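Local coordinates for BF1531-like N-terminal domain-containing protein (Bacteroides fragilis, PDB 3SLR) that is of uncertain function but combines an SGNH-hydrolase-like domain with a magnesium-binding phosphatase-type domain, and may hydrolyse ester bonds, at residues A174-K179 with N183-S188; V305-W310 with R318-T323; A26-T31 with S70-F75; T13-V18 with G44-Y49. All coordinates share one frame; numbering follows the deposited sequence. Where two conformers were deposited one is given.

Overall arrangement
Interactions 3, 4 and 1 belong to the lobe built on the five-stranded parallel sheet, whereas interaction 2 lies in the lobe with the four-stranded parallel sheet and the magnesium site. Interactions 3 and 4 alternate along the chain: strand 22-29 and helix 34-46 follow one another, and each meets a different partner, with centres about 22 Å apart. Interaction 1 comes later, after the last strand of the first sheet, its centre about 25 Å from that of interaction 3. Interaction 2 follows, about 40 Å from interaction 1 and 48 Å from interaction 3, centre to centre. The chain thus completes its first lobe before building the phosphatase-type one.

Interaction 1: residues A174-K179 with N183-S188; sequences AGISAK and NFMFDS
With CG set anti to the carbonyl carbon (chi1 -59°), the selenomethionine chain of Met185 bends at chi2 (-72°) and chi3 (-61°), so that both CG and CE come up to Ser177, with SE bridging them. The serine hydroxyl in the modelled conformer meets this hook twice, OG lying 3.8 Å from Met185 CE and equally near Met185 CG. OG is also a hydrogen-bond partner of Leu173 O, one turn earlier in its own helix, so the hydroxyl is satisfied locally and offers the selenomethionine a van der Waals surface. Beyond it, Ile176 adds a looser apolar touch, CG2 to Met185 CE at 4.3 Å. SE sits in the ring plane of the adjacent Phe184, at its edge. All three residues that touch are buried, yet the area they share is small, because one side chain bridges two helices whose nearest CA atoms, in Ser177 and Met185, are 6.7 Å apart. The two helices, 173-180 and 182-185, follow the last strand of the five-stranded sheet, 168-171. Helix 203-217 closes over the same group, with Ile205 and Arg209 touching Ile176 and Ile206 touching Met185, while Pro129 packs on Ser177.

Interaction 2: residues V305-W310 with R318-T323; sequences VFVANW and RTIQRT
Val305, Val307 and Ile320 pack an edge strand of the HAD-like phosphatase fold against the helix that follows it. Strand 305-309 borders the four-stranded parallel sheet, and helix 313-324 turns back over one face of it on the way to strand 331-334, a beta-alpha-beta connection in which the two short segments run nearly antiparallel (161°), their axes 9.5 Å apart. Val305 and Val307 both direct their side chains to the helix, whereas Phe306 between them turns away, its ring meeting Phe290 of helix 283-292 edge-to-face. Ile320 lies aslant to both valines: its CG1 is 3.7 Å from Val307 CG2 and 4.0 Å from Val305 CG1, so that one methylene touches both branched neighbours. Ile320 CD1 continues onto Val307 CG2, also at 4.0 Å, and the same isoleucine rests on Ala276 of the adjoining strand. Val305 and Thr323 meet differently, reaching methyl to methyl, tip to tip, with CG2 of each residue 4.0 Å from the other. The magnesium site is not far off: the side chain of Val307 is about 11 Å from a bound magnesium ion. Thr323 keeps its hydroxyl within the helix. Its OG1 donates to Thr319 O over 2.8 Å, from above the carbonyl plane, while Thr323 N reaches that oxygen from the opposite face.

Interaction 3: residues A26-T31 with S70-F75; sequences ALLGDT and SDYYQF
The Tyr72 ring offers its edge to Ala26, whose CB lies in the ring plane, 3.8 Å from Tyr72 CE1 and 4.0 Å from CD1. Elsewhere on the rim, Tyr72 CD2 stands 3.6 Å above the centre of the neighbouring Tyr73 ring, an approach made within the helix itself. Leu28 crosses the tyrosine side chain at about a right angle and brings CD1 to 4.1 Å from Tyr72 CD1. Phe75, one turn on, also reaches the alanine, CE2 lying 4.0 Å from Ala26 N and CD2 4.2 Å from Ala26 CB. With CG opposite the backbone nitrogen in both residues (chi1 164° in Tyr72, 179° in Phe75), the two rings extend from helix 71-75 toward strand 22-29. That strand lies within the parallel sheet of the SGNH-like domain; its end and the following turn, Gly29-Asp30-Thr31, are reminiscent of the GDS motif of SGNH hydrolases, with threonine in place of the serine. Trp54 of strand 50-55 joins the same apolar cluster, touching Ala26 and Tyr72 and meeting the Phe75 ring. Across these two segments the attraction is apolar and dispersive; Tyr72 OH is hydrogen-bonded to Thr80 OG1, so the hydroxyl of this buried tyrosine is satisfied while its ring carbons pack on the strand.

Interaction 4: residues T13-V18 with G44-Y49; sequences TKQDTV and GILRNY
A polar amide touches two aliphatic side chains, by its oxygen and its nitrogen: Gln15 sets OE1 3.8 Å from Ile45 CG2 and NE2 3.8 Å from Leu46 CD2. Its chain is extended beyond CG (chi2 -177°), which carries the amide out of the loop and onto the helix. Gln15 runs alongside Ile45, the two chains heading opposite ways, and lies roughly perpendicular to Leu46. Ile45 buries more surface here than any other residue of the two segments. From the helix it points into the loop, and its far methyl CD1 comes up to the backbone at Thr13, 3.7 Å from CA; the Thr13 side chain itself turns away and its OG1 pairs with Lys10 O. Helix 34-46, which carries these residues, follows the first strand of the SGNH-like domain, and it ends here in a Schellman motif. Asn48 takes a positive phi (75°) as the C-prime residue, with Asn48 N bonded to Ile45 O and Tyr49 N to Gly44 O, both at 2.9 Å. Arg47 N reaches Gly44 O as well, from the face opposite to Tyr49 N. Residues 13-18 belong to the loop between helix 6-12 and strand 22-29 and lie beside this terminus, where Leu20 also touches Ile45 and Leu9 and Ala12 pack on Leu46. Arg47, on the turn, makes salt bridges to Asp212 and Glu43.

Interaction 1: residues A174-K179 with N183-S188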
loop_
_atom_site.group_PDB
_atom_site.type_symbol
_atom_site.label_atom_id
_atom_site.label_comp_id
_atom_site.label_asym_id
_atom_site.label_seq_id
_atom_site.Cartn_x
_atom_site.Cartn_y
_atom_site.Cartn_z
ATOM N N ALA A 174 9.123 3.239 4.219
ATOM C CA ALA A 174 9.219 3.869 5.536
ATOM C C ALA A 174 7.909 3.746 6.317
ATOM O O ALA A 174 7.911 3.354 7.488
ATOM C CB ALA A 174 9.635 5.342 5.408
ATOM N N GLY A 175 6.793 4.063 5.666
ATOM C CA GLY A 175 5.494 3.990 6.317
ATOM C C GLY A 175 5.097 2.549 6.607
ATOM O O GLY A 175 4.484 2.254 7.634
ATOM N N ILE A 176 5.416 1.657 5.674
ATOM C CA ILE A 176 5.173 0.234 5.865
ATOM C C ILE A 176 5.926 -0.246 7.112
ATOM O O ILE A 176 5.355 -0.889 8.000
ATOM C CB ILE A 176 5.648 -0.569 4.620
ATOM C CG1 ILE A 176 4.824 -0.171 3.396
ATOM C CG2 ILE A 176 5.573 -2.078 4.871
ATOM C CD1 ILE A 176 5.452 -0.599 2.075
ATOM N N SER A 177 7.215 0.065 7.165
ATOM C CA SER A 177 8.072 -0.380 8.256
ATOM C C SER A 177 7.677 0.238 9.601
ATOM O O SER A 177 7.852 -0.387 10.653
ATOM C CB SER A 177 9.536 -0.066 7.936
ATOM O OG SER A 177 9.979 -0.786 6.796
ATOM N N ALA A 178 7.164 1.467 9.573
ATOM C CA ALA A 178 6.720 2.121 10.818
ATOM C C ALA A 178 5.648 1.282 11.513
ATOM O O ALA A 178 5.573 1.254 12.730
ATOM C CB ALA A 178 6.209 3.534 10.566
ATOM N N LYS A 179 4.808 0.602 10.742
ATOM C CA LYS A 179 3.775 -0.248 11.334
ATOM C C LYS A 179 4.338 -1.553 11.900
ATOM O O LYS A 179 4.106 -1.885 13.054
ATOM C CB LYS A 179 2.672 -0.562 10.301
ATOM C CG LYS A 179 1.618 -1.547 10.817
ATOM C CD LYS A 179 0.445 -1.704 9.845
ATOM C CE LYS A 179 -0.370 -2.965 10.165
ATOM N NZ LYS A 179 -0.974 -2.953 11.515
ATOM N N ASN A 183 12.262 -4.540 13.834
ATOM C CA ASN A 183 12.390 -5.836 14.516
ATOM C C ASN A 183 11.769 -6.990 13.719
ATOM O O ASN A 183 12.219 -8.130 13.807
ATOM C CB ASN A 183 11.800 -5.775 15.935
ATOM C CG ASN A 183 12.693 -5.028 16.911
ATOM O OD1 ASN A 183 13.846 -4.739 16.617
ATOM N ND2 ASN A 183 12.159 -4.719 18.087
ATOM N N PHE A 184 10.754 -6.679 12.917
ATOM C CA PHE A 184 10.068 -7.667 12.091
ATOM C C PHE A 184 10.575 -7.650 10.639
ATOM O O PHE A 184 10.680 -8.694 9.992
ATOM C CB PHE A 184 8.556 -7.401 12.131
ATOM C CG PHE A 184 7.769 -8.169 11.095
ATOM C CD1 PHE A 184 7.197 -9.393 11.406
ATOM C CD2 PHE A 184 7.603 -7.663 9.818
ATOM C CE1 PHE A 184 6.474 -10.098 10.463
ATOM C CE2 PHE A 184 6.885 -8.366 8.864
ATOM C CZ PHE A 184 6.316 -9.582 9.189
HETATM N N MSE A 185 10.894 -6.459 10.134
HETATM C CA MSE A 185 11.234 -6.294 8.726
HETATM C C MSE A 185 12.649 -6.760 8.392
HETATM O O MSE A 185 12.945 -7.102 7.250
HETATM C CB MSE A 185 11.101 -4.820 8.318
HETATM C CG MSE A 185 9.719 -4.218 8.519
HETATM SE SE MSE A 185 8.378 -4.847 7.275
HETATM C CE MSE A 185 9.162 -4.248 5.581
ATOM N N PHE A 186 13.514 -6.749 9.396
ATOM C CA PHE A 186 14.942 -7.026 9.233
ATOM C C PHE A 186 15.324 -8.262 10.044
ATOM O O PHE A 186 14.927 -8.404 11.200
ATOM C CB PHE A 186 15.744 -5.789 9.681
ATOM C CG PHE A 186 17.232 -6.004 9.770
ATOM C CD1 PHE A 186 17.988 -6.245 8.629
ATOM C CD2 PHE A 186 17.878 -5.926 10.993
ATOM C CE1 PHE A 186 19.360 -6.428 8.708
ATOM C CE2 PHE A 186 19.248 -6.100 11.079
ATOM C CZ PHE A 186 19.990 -6.362 9.941
ATOM N N ASP A 187 16.093 -9.157 9.431
ATOM C CA ASP A 187 16.523 -10.388 10.083
ATOM C C ASP A 187 18.050 -10.364 10.097
ATOM O O ASP A 187 18.704 -10.661 9.095
ATOM C CB ASP A 187 15.983 -11.589 9.292
ATOM C CG ASP A 187 16.246 -12.932 9.970
ATOM O OD1 ASP A 187 17.230 -13.053 10.728
ATOM O OD2 ASP A 187 15.472 -13.883 9.705
ATOM N N SER A 188 18.624 -9.968 11.227
ATOM C CA SER A 188 20.064 -9.796 11.309
ATOM C C SER A 188 20.845 -11.039 10.892
ATOM O O SER A 188 21.813 -10.953 10.143
ATOM C CB SER A 188 20.474 -9.389 12.723
ATOM O OG SER A 188 21.876 -9.253 12.777
#

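Interaction 2: residues V305-W310 with R318-T323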
loop_
_atom_site.group_PDB
_atom_site.type_symbol
_atom_site.label_atom_id
_atom_site.label_comp_id
_atom_site.label_asym_id
_atom_site.label_seq_id
_atom_site.Cartn_x
_atom_site.Cartn_y
_atom_site.Cartn_z
ATOM N N VAL A 305 -24.583 5.420 -3.736
ATOM C CA VAL A 305 -25.668 4.477 -3.967
ATOM C C VAL A 305 -25.969 3.802 -2.652
ATOM O O VAL A 305 -25.072 3.237 -2.033
ATOM C CB VAL A 305 -25.273 3.384 -4.985
ATOM C CG1 VAL A 305 -26.479 2.539 -5.346
ATOM C CG2 VAL A 305 -24.663 4.016 -6.231
ATOM N N PHE A 306 -27.226 3.871 -2.220
ATOM C CA PHE A 306 -27.612 3.351 -0.914
ATOM C C PHE A 306 -28.601 2.209 -1.101
ATOM O O PHE A 306 -29.758 2.426 -1.475
ATOM C CB PHE A 306 -28.221 4.481 -0.072
ATOM C CG PHE A 306 -28.236 4.214 1.417
ATOM C CD1 PHE A 306 -29.023 3.209 1.952
ATOM C CD2 PHE A 306 -27.481 4.993 2.281
ATOM C CE1 PHE A 306 -29.042 2.971 3.324
ATOM C CE2 PHE A 306 -27.497 4.762 3.656
ATOM C CZ PHE A 306 -28.271 3.746 4.174
ATOM N N VAL A 307 -28.141 0.986 -0.861
ATOM C CA VAL A 307 -28.983 -0.192 -1.056
ATOM C C VAL A 307 -29.201 -0.897 0.268
ATOM O O VAL A 307 -28.271 -1.448 0.845
ATOM C CB VAL A 307 -28.356 -1.191 -2.061
ATOM C CG1 VAL A 307 -29.244 -2.428 -2.216
ATOM C CG2 VAL A 307 -28.131 -0.523 -3.399
ATOM N N ALA A 308 -30.431 -0.836 0.767
ATOM C CA ALA A 308 -30.806 -1.545 1.979
ATOM C C ALA A 308 -32.101 -2.296 1.709
ATOM O O ALA A 308 -33.138 -1.683 1.459
ATOM C CB ALA A 308 -31.004 -0.560 3.148
ATOM N N ASN A 309 -32.036 -3.620 1.770
ATOM C CA ASN A 309 -33.220 -4.449 1.627
ATOM C C ASN A 309 -32.898 -5.818 2.172
ATOM O O ASN A 309 -31.846 -6.008 2.777
ATOM C CB ASN A 309 -33.669 -4.531 0.165
ATOM C CG ASN A 309 -32.594 -5.098 -0.749
ATOM O OD1 ASN A 309 -32.004 -6.134 -0.463
ATOM N ND2 ASN A 309 -32.338 -4.413 -1.851
ATOM N N TRP A 310 -33.780 -6.781 1.937
ATOM C CA TRP A 310 -33.622 -8.104 2.537
ATOM C C TRP A 310 -33.179 -9.153 1.523
ATOM O O TRP A 310 -33.172 -10.358 1.803
ATOM C CB TRP A 310 -34.908 -8.503 3.265
ATOM C CG TRP A 310 -35.255 -7.507 4.338
ATOM C CD1 TRP A 310 -36.191 -6.512 4.271
ATOM C CD2 TRP A 310 -34.645 -7.392 5.632
ATOM N NE1 TRP A 310 -36.200 -5.789 5.444
ATOM C CE2 TRP A 310 -35.266 -6.314 6.296
ATOM C CE3 TRP A 310 -33.636 -8.101 6.292
ATOM C CZ2 TRP A 310 -34.913 -5.928 7.591
ATOM C CZ3 TRP A 310 -33.285 -7.715 7.578
ATOM C CH2 TRP A 310 -33.924 -6.641 8.213
ATOM N N ARG A 318 -24.505 -6.370 -7.738
ATOM C CA ARG A 318 -24.696 -6.242 -9.177
ATOM C C ARG A 318 -25.487 -4.976 -9.488
ATOM O O ARG A 318 -25.149 -4.236 -10.411
ATOM C CB ARG A 318 -25.364 -7.489 -9.758
ATOM C CG ARG A 318 -24.549 -8.752 -9.523
ATOM C CD ARG A 318 -25.151 -9.973 -10.210
ATOM N NE ARG A 318 -24.491 -11.185 -9.737
ATOM C CZ ARG A 318 -24.973 -11.978 -8.787
ATOM N NH1 ARG A 318 -26.135 -11.706 -8.219
ATOM N NH2 ARG A 318 -24.297 -13.054 -8.416
ATOM N N THR A 319 -26.518 -4.706 -8.689
ATOM C CA THR A 319 -27.320 -3.504 -8.870
ATOM C C THR A 319 -26.445 -2.260 -8.742
ATOM O O THR A 319 -26.489 -1.357 -9.582
ATOM C CB THR A 319 -28.492 -3.453 -7.868
ATOM O OG1 THR A 319 -29.392 -4.533 -8.147
ATOM C CG2 THR A 319 -29.238 -2.136 -7.984
ATOM N N ILE A 320 -25.634 -2.227 -7.691
ATOM C CA ILE A 320 -24.700 -1.134 -7.486
ATOM C C ILE A 320 -23.725 -0.985 -8.666
ATOM O O ILE A 320 -23.530 0.117 -9.184
ATOM C CB ILE A 320 -23.922 -1.323 -6.171
ATOM C CG1 ILE A 320 -24.871 -1.134 -4.983
ATOM C CG2 ILE A 320 -22.756 -0.342 -6.115
ATOM C CD1 ILE A 320 -24.330 -1.649 -3.673
ATOM N N GLN A 321 -23.127 -2.094 -9.089
ATOM C CA GLN A 321 -22.168 -2.082 -10.197
ATOM C C GLN A 321 -22.806 -1.517 -11.458
ATOM O O GLN A 321 -22.204 -0.712 -12.171
ATOM C CB GLN A 321 -21.639 -3.495 -10.456
ATOM C CG GLN A 321 -20.525 -3.597 -11.495
ATOM C CD GLN A 321 -21.034 -3.645 -12.934
ATOM O OE1 GLN A 321 -22.171 -4.034 -13.200
ATOM N NE2 GLN A 321 -20.188 -3.233 -13.866
ATOM N N ARG A 322 -24.042 -1.923 -11.714
ATOM C CA ARG A 322 -24.724 -1.502 -12.927
ATOM C C ARG A 322 -25.037 -0.020 -12.869
ATOM O O ARG A 322 -24.978 0.669 -13.886
ATOM C CB ARG A 322 -25.978 -2.345 -13.140
ATOM C CG ARG A 322 -25.627 -3.782 -13.490
ATOM C CD ARG A 322 -26.769 -4.750 -13.263
ATOM N NE ARG A 322 -26.333 -6.132 -13.472
ATOM C CZ ARG A 322 -27.151 -7.180 -13.466
ATOM N NH1 ARG A 322 -28.450 -7.005 -13.276
ATOM N NH2 ARG A 322 -26.674 -8.402 -13.662
ATOM N N THR A 323 -25.343 0.470 -11.667
ATOM C CA THR A 323 -25.644 1.879 -11.459
ATOM C C THR A 323 -24.409 2.742 -11.710
ATOM O O THR A 323 -24.490 3.811 -12.326
ATOM C CB THR A 323 -26.158 2.125 -10.020
ATOM O OG1 THR A 323 -27.342 1.346 -9.794
ATOM C CG2 THR A 323 -26.481 3.595 -9.800
#

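Interaction 3: residues A26-T31 with S70-F75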
loop_
_atom_site.group_PDB
_atom_site.type_symbol
_atom_site.label_atom_id
_atom_site.label_comp_id
_atom_site.label_asym_id
_atom_site.label_seq_id
_atom_site.Cartn_x
_atom_site.Cartn_y
_atom_site.Cartn_z
ATOM N N ALA A 26 13.046 -3.808 -14.436
ATOM C CA ALA A 26 14.430 -3.863 -13.955
ATOM C C ALA A 26 14.456 -3.647 -12.436
ATOM O O ALA A 26 13.737 -2.803 -11.903
ATOM C CB ALA A 26 15.275 -2.806 -14.645
ATOM N N LEU A 27 15.284 -4.420 -11.747
ATOM C CA LEU A 27 15.447 -4.260 -10.305
ATOM C C LEU A 27 16.928 -4.112 -9.989
ATOM O O LEU A 27 17.745 -4.956 -10.372
ATOM C CB LEU A 27 14.880 -5.477 -9.577
ATOM C CG LEU A 27 15.135 -5.564 -8.074
ATOM C CD1 LEU A 27 14.427 -4.422 -7.322
ATOM C CD2 LEU A 27 14.681 -6.924 -7.558
ATOM N N LEU A 28 17.276 -3.025 -9.305
ATOM C CA LEU A 28 18.664 -2.752 -8.941
ATOM C C LEU A 28 18.723 -2.346 -7.471
ATOM O O LEU A 28 18.016 -1.431 -7.049
ATOM C CB LEU A 28 19.234 -1.626 -9.811
ATOM C CG LEU A 28 19.067 -1.744 -11.331
ATOM C CD1 LEU A 28 17.728 -1.156 -11.761
ATOM C CD2 LEU A 28 20.190 -1.026 -12.046
ATOM N N GLY A 29 19.571 -3.011 -6.694
ATOM C CA GLY A 29 19.641 -2.732 -5.268
ATOM C C GLY A 29 21.047 -2.790 -4.719
ATOM O O GLY A 29 21.954 -3.290 -5.391
ATOM N N ASP A 30 21.238 -2.270 -3.506
ATOM C CA ASP A 30 22.552 -2.330 -2.858
ATOM C C ASP A 30 22.628 -3.400 -1.760
ATOM O O ASP A 30 23.602 -3.475 -1.006
ATOM C CB ASP A 30 23.022 -0.952 -2.355
ATOM C CG ASP A 30 22.070 -0.314 -1.333
ATOM O OD1 ASP A 30 21.285 -1.017 -0.666
ATOM O OD2 ASP A 30 22.138 0.920 -1.174
ATOM N N THR A 31 21.597 -4.233 -1.687
ATOM C CA THR A 31 21.655 -5.462 -0.890
ATOM C C THR A 31 21.307 -6.623 -1.824
ATOM O O THR A 31 21.045 -6.402 -3.000
ATOM C CB THR A 31 20.717 -5.425 0.334
ATOM O OG1 THR A 31 19.350 -5.218 -0.077
ATOM C CG2 THR A 31 21.147 -4.310 1.289
ATOM N N SER A 70 25.395 0.307 -20.523
ATOM C CA SER A 70 25.189 -0.783 -19.572
ATOM C C SER A 70 24.065 -1.740 -19.959
ATOM O O SER A 70 23.186 -1.400 -20.745
ATOM C CB SER A 70 24.894 -0.204 -18.184
ATOM O OG SER A 70 23.610 0.398 -18.169
ATOM N N ASP A 71 24.085 -2.933 -19.368
ATOM C CA ASP A 71 23.020 -3.910 -19.551
ATOM C C ASP A 71 21.646 -3.353 -19.198
ATOM O O ASP A 71 20.646 -3.756 -19.780
ATOM C CB ASP A 71 23.275 -5.155 -18.699
ATOM C CG ASP A 71 24.447 -5.977 -19.194
ATOM O OD1 ASP A 71 24.868 -5.775 -20.352
ATOM O OD2 ASP A 71 24.940 -6.834 -18.428
ATOM N N TYR A 72 21.604 -2.443 -18.225
ATOM C CA TYR A 72 20.339 -1.850 -17.801
ATOM C C TYR A 72 19.642 -1.131 -18.956
ATOM O O TYR A 72 18.470 -1.379 -19.235
ATOM C CB TYR A 72 20.563 -0.884 -16.640
ATOM C CG TYR A 72 19.381 0.027 -16.414
ATOM C CD1 TYR A 72 18.219 -0.446 -15.815
ATOM C CD2 TYR A 72 19.421 1.357 -16.819
ATOM C CE1 TYR A 72 17.124 0.389 -15.614
ATOM C CE2 TYR A 72 18.337 2.193 -16.627
ATOM C CZ TYR A 72 17.199 1.706 -16.021
ATOM O OH TYR A 72 16.137 2.545 -15.832
ATOM N N TYR A 73 20.361 -0.236 -19.627
ATOM C CA TYR A 73 19.778 0.500 -20.752
ATOM C C TYR A 73 19.463 -0.399 -21.936
ATOM O O TYR A 73 18.470 -0.191 -22.642
ATOM C CB TYR A 73 20.671 1.664 -21.177
ATOM C CG TYR A 73 20.702 2.764 -20.151
ATOM C CD1 TYR A 73 19.614 3.614 -19.984
ATOM C CD2 TYR A 73 21.803 2.940 -19.332
ATOM C CE1 TYR A 73 19.631 4.616 -19.029
ATOM C CE2 TYR A 73 21.830 3.938 -18.380
ATOM C CZ TYR A 73 20.740 4.773 -18.232
ATOM O OH TYR A 73 20.773 5.771 -17.279
ATOM N N GLN A 74 20.298 -1.406 -22.157
ATOM C CA GLN A 74 20.027 -2.352 -23.237
ATOM C C GLN A 74 18.734 -3.136 -22.990
ATOM O O GLN A 74 18.079 -3.584 -23.931
ATOM C CB GLN A 74 21.212 -3.304 -23.443
ATOM C CG GLN A 74 22.558 -2.601 -23.600
ATOM C CD GLN A 74 22.646 -1.737 -24.848
ATOM O OE1 GLN A 74 21.668 -1.570 -25.578
ATOM N NE2 GLN A 74 23.834 -1.185 -25.103
ATOM N N PHE A 75 18.360 -3.286 -21.721
ATOM C CA PHE A 75 17.157 -4.034 -21.352
ATOM C C PHE A 75 15.868 -3.270 -21.693
ATOM O O PHE A 75 14.829 -3.879 -21.912
ATOM C CB PHE A 75 17.187 -4.388 -19.851
ATOM C CG PHE A 75 15.976 -5.148 -19.375
ATOM C CD1 PHE A 75 15.696 -6.418 -19.865
ATOM C CD2 PHE A 75 15.121 -4.599 -18.418
ATOM C CE1 PHE A 75 14.583 -7.119 -19.434
ATOM C CE2 PHE A 75 14.002 -5.301 -17.975
ATOM C CZ PHE A 75 13.733 -6.560 -18.482
#

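Interaction 4: residues T13-V18 with G44-Y49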
loop_
_atom_site.group_PDB
_atom_site.type_symbol
_atom_site.label_atom_id
_atom_site.label_comp_id
_atom_site.label_asym_id
_atom_site.label_seq_id
_atom_site.Cartn_x
_atom_site.Cartn_y
_atom_site.Cartn_z
ATOM N N THR A 13 5.717 -18.176 -10.064
ATOM C CA THR A 13 6.673 -17.874 -11.134
ATOM C C THR A 13 6.794 -19.042 -12.113
ATOM O O THR A 13 7.376 -18.903 -13.192
ATOM C CB THR A 13 8.079 -17.480 -10.613
ATOM O OG1 THR A 13 8.718 -18.612 -10.011
ATOM C CG2 THR A 13 7.993 -16.338 -9.609
ATOM N N LYS A 14 6.239 -20.187 -11.729
ATOM C CA LYS A 14 6.281 -21.389 -12.560
ATOM C C LYS A 14 5.017 -21.539 -13.405
ATOM O O LYS A 14 4.947 -22.408 -14.278
ATOM C CB LYS A 14 6.449 -22.630 -11.684
ATOM C CG LYS A 14 7.645 -22.590 -10.745
ATOM C CD LYS A 14 8.852 -23.272 -11.352
ATOM C CE LYS A 14 9.918 -23.546 -10.300
ATOM N NZ LYS A 14 10.569 -22.296 -9.815
ATOM N N GLN A 15 4.019 -20.697 -13.143
ATOM C CA GLN A 15 2.733 -20.764 -13.843
ATOM C C GLN A 15 2.856 -20.492 -15.338
ATOM O O GLN A 15 3.833 -19.889 -15.791
ATOM C CB GLN A 15 1.732 -19.773 -13.233
ATOM C CG GLN A 15 1.125 -20.214 -11.909
ATOM C CD GLN A 15 0.084 -19.238 -11.387
ATOM O OE1 GLN A 15 -0.482 -18.443 -12.143
ATOM N NE2 GLN A 15 -0.171 -19.291 -10.084
ATOM N N ASP A 16 1.853 -20.934 -16.099
ATOM C CA ASP A 16 1.782 -20.636 -17.528
ATOM C C ASP A 16 1.444 -19.171 -17.747
ATOM O O ASP A 16 0.408 -18.685 -17.299
ATOM C CB ASP A 16 0.759 -21.528 -18.239
ATOM C CG ASP A 16 1.409 -22.686 -18.971
ATOM O OD1 ASP A 16 2.353 -23.286 -18.409
ATOM O OD2 ASP A 16 0.986 -22.992 -20.109
ATOM N N THR A 17 2.324 -18.479 -18.456
ATOM C CA THR A 17 2.262 -17.032 -18.541
ATOM C C THR A 17 1.754 -16.532 -19.897
ATOM O O THR A 17 1.684 -15.322 -20.134
ATOM C CB THR A 17 3.652 -16.434 -18.255
ATOM O OG1 THR A 17 3.511 -15.087 -17.788
ATOM C CG2 THR A 17 4.522 -16.469 -19.506
ATOM N N VAL A 18 1.388 -17.463 -20.776
ATOM C CA VAL A 18 1.014 -17.126 -22.153
ATOM C C VAL A 18 -0.064 -16.048 -22.269
ATOM O O VAL A 18 0.091 -15.090 -23.029
ATOM C CB VAL A 18 0.576 -18.378 -22.963
ATOM C CG1 VAL A 18 -0.158 -19.373 -22.076
ATOM C CG2 VAL A 18 -0.285 -17.967 -24.153
ATOM N N GLY A 44 3.512 -10.235 -9.450
ATOM C CA GLY A 44 3.015 -9.664 -10.686
ATOM C C GLY A 44 2.169 -10.664 -11.463
ATOM O O GLY A 44 1.116 -10.320 -12.003
ATOM N N ILE A 45 2.621 -11.910 -11.495
ATOM C CA ILE A 45 1.891 -12.965 -12.199
ATOM C C ILE A 45 0.521 -13.186 -11.560
ATOM O O ILE A 45 -0.489 -13.330 -12.250
ATOM C CB ILE A 45 2.700 -14.273 -12.222
ATOM C CG1 ILE A 45 3.937 -14.103 -13.105
ATOM C CG2 ILE A 45 1.844 -15.436 -12.699
ATOM C CD1 ILE A 45 4.875 -15.273 -13.074
ATOM N N LEU A 46 0.484 -13.194 -10.235
ATOM C CA LEU A 46 -0.770 -13.325 -9.511
ATOM C C LEU A 46 -1.666 -12.108 -9.700
ATOM O O LEU A 46 -2.863 -12.169 -9.418
ATOM C CB LEU A 46 -0.504 -13.580 -8.029
ATOM C CG LEU A 46 0.111 -14.947 -7.734
ATOM C CD1 LEU A 46 0.514 -15.027 -6.274
ATOM C CD2 LEU A 46 -0.852 -16.074 -8.083
ATOM N N ARG A 47 -1.092 -11.009 -10.189
ATOM C CA ARG A 47 -1.869 -9.804 -10.501
ATOM C C ARG A 47 -2.122 -9.713 -12.015
ATOM O O ARG A 47 -2.476 -8.653 -12.538
ATOM C CB ARG A 47 -1.141 -8.544 -10.015
ATOM C CG ARG A 47 -2.041 -7.422 -9.500
ATOM C CD ARG A 47 -2.650 -7.746 -8.147
ATOM N NE ARG A 47 -1.657 -7.806 -7.068
ATOM C CZ ARG A 47 -1.205 -6.755 -6.391
ATOM N NH1 ARG A 47 -1.642 -5.533 -6.677
ATOM N NH2 ARG A 47 -0.296 -6.926 -5.429
ATOM N N ASN A 48 -1.893 -10.825 -12.709
ATOM C CA ASN A 48 -2.189 -10.953 -14.142
ATOM C C ASN A 48 -1.217 -10.227 -15.075
ATOM O O ASN A 48 -1.597 -9.770 -16.158
ATOM C CB ASN A 48 -3.634 -10.531 -14.432
ATOM C CG ASN A 48 -4.645 -11.337 -13.628
ATOM O OD1 ASN A 48 -4.518 -12.557 -13.494
ATOM N ND2 ASN A 48 -5.645 -10.653 -13.071
ATOM N N TYR A 49 0.043 -10.141 -14.665
ATOM C CA TYR A 49 1.086 -9.600 -15.531
ATOM C C TYR A 49 2.187 -10.622 -15.742
ATOM O O TYR A 49 2.637 -11.267 -14.795
ATOM C CB TYR A 49 1.680 -8.320 -14.944
ATOM C CG TYR A 49 0.662 -7.224 -14.742
ATOM C CD1 TYR A 49 0.110 -6.553 -15.830
ATOM C CD2 TYR A 49 0.252 -6.859 -13.465
ATOM C CE1 TYR A 49 -0.823 -5.558 -15.656
ATOM C CE2 TYR A 49 -0.686 -5.860 -13.278
ATOM C CZ TYR A 49 -1.216 -5.208 -14.376
ATOM O OH TYR A 49 -2.149 -4.216 -14.197
#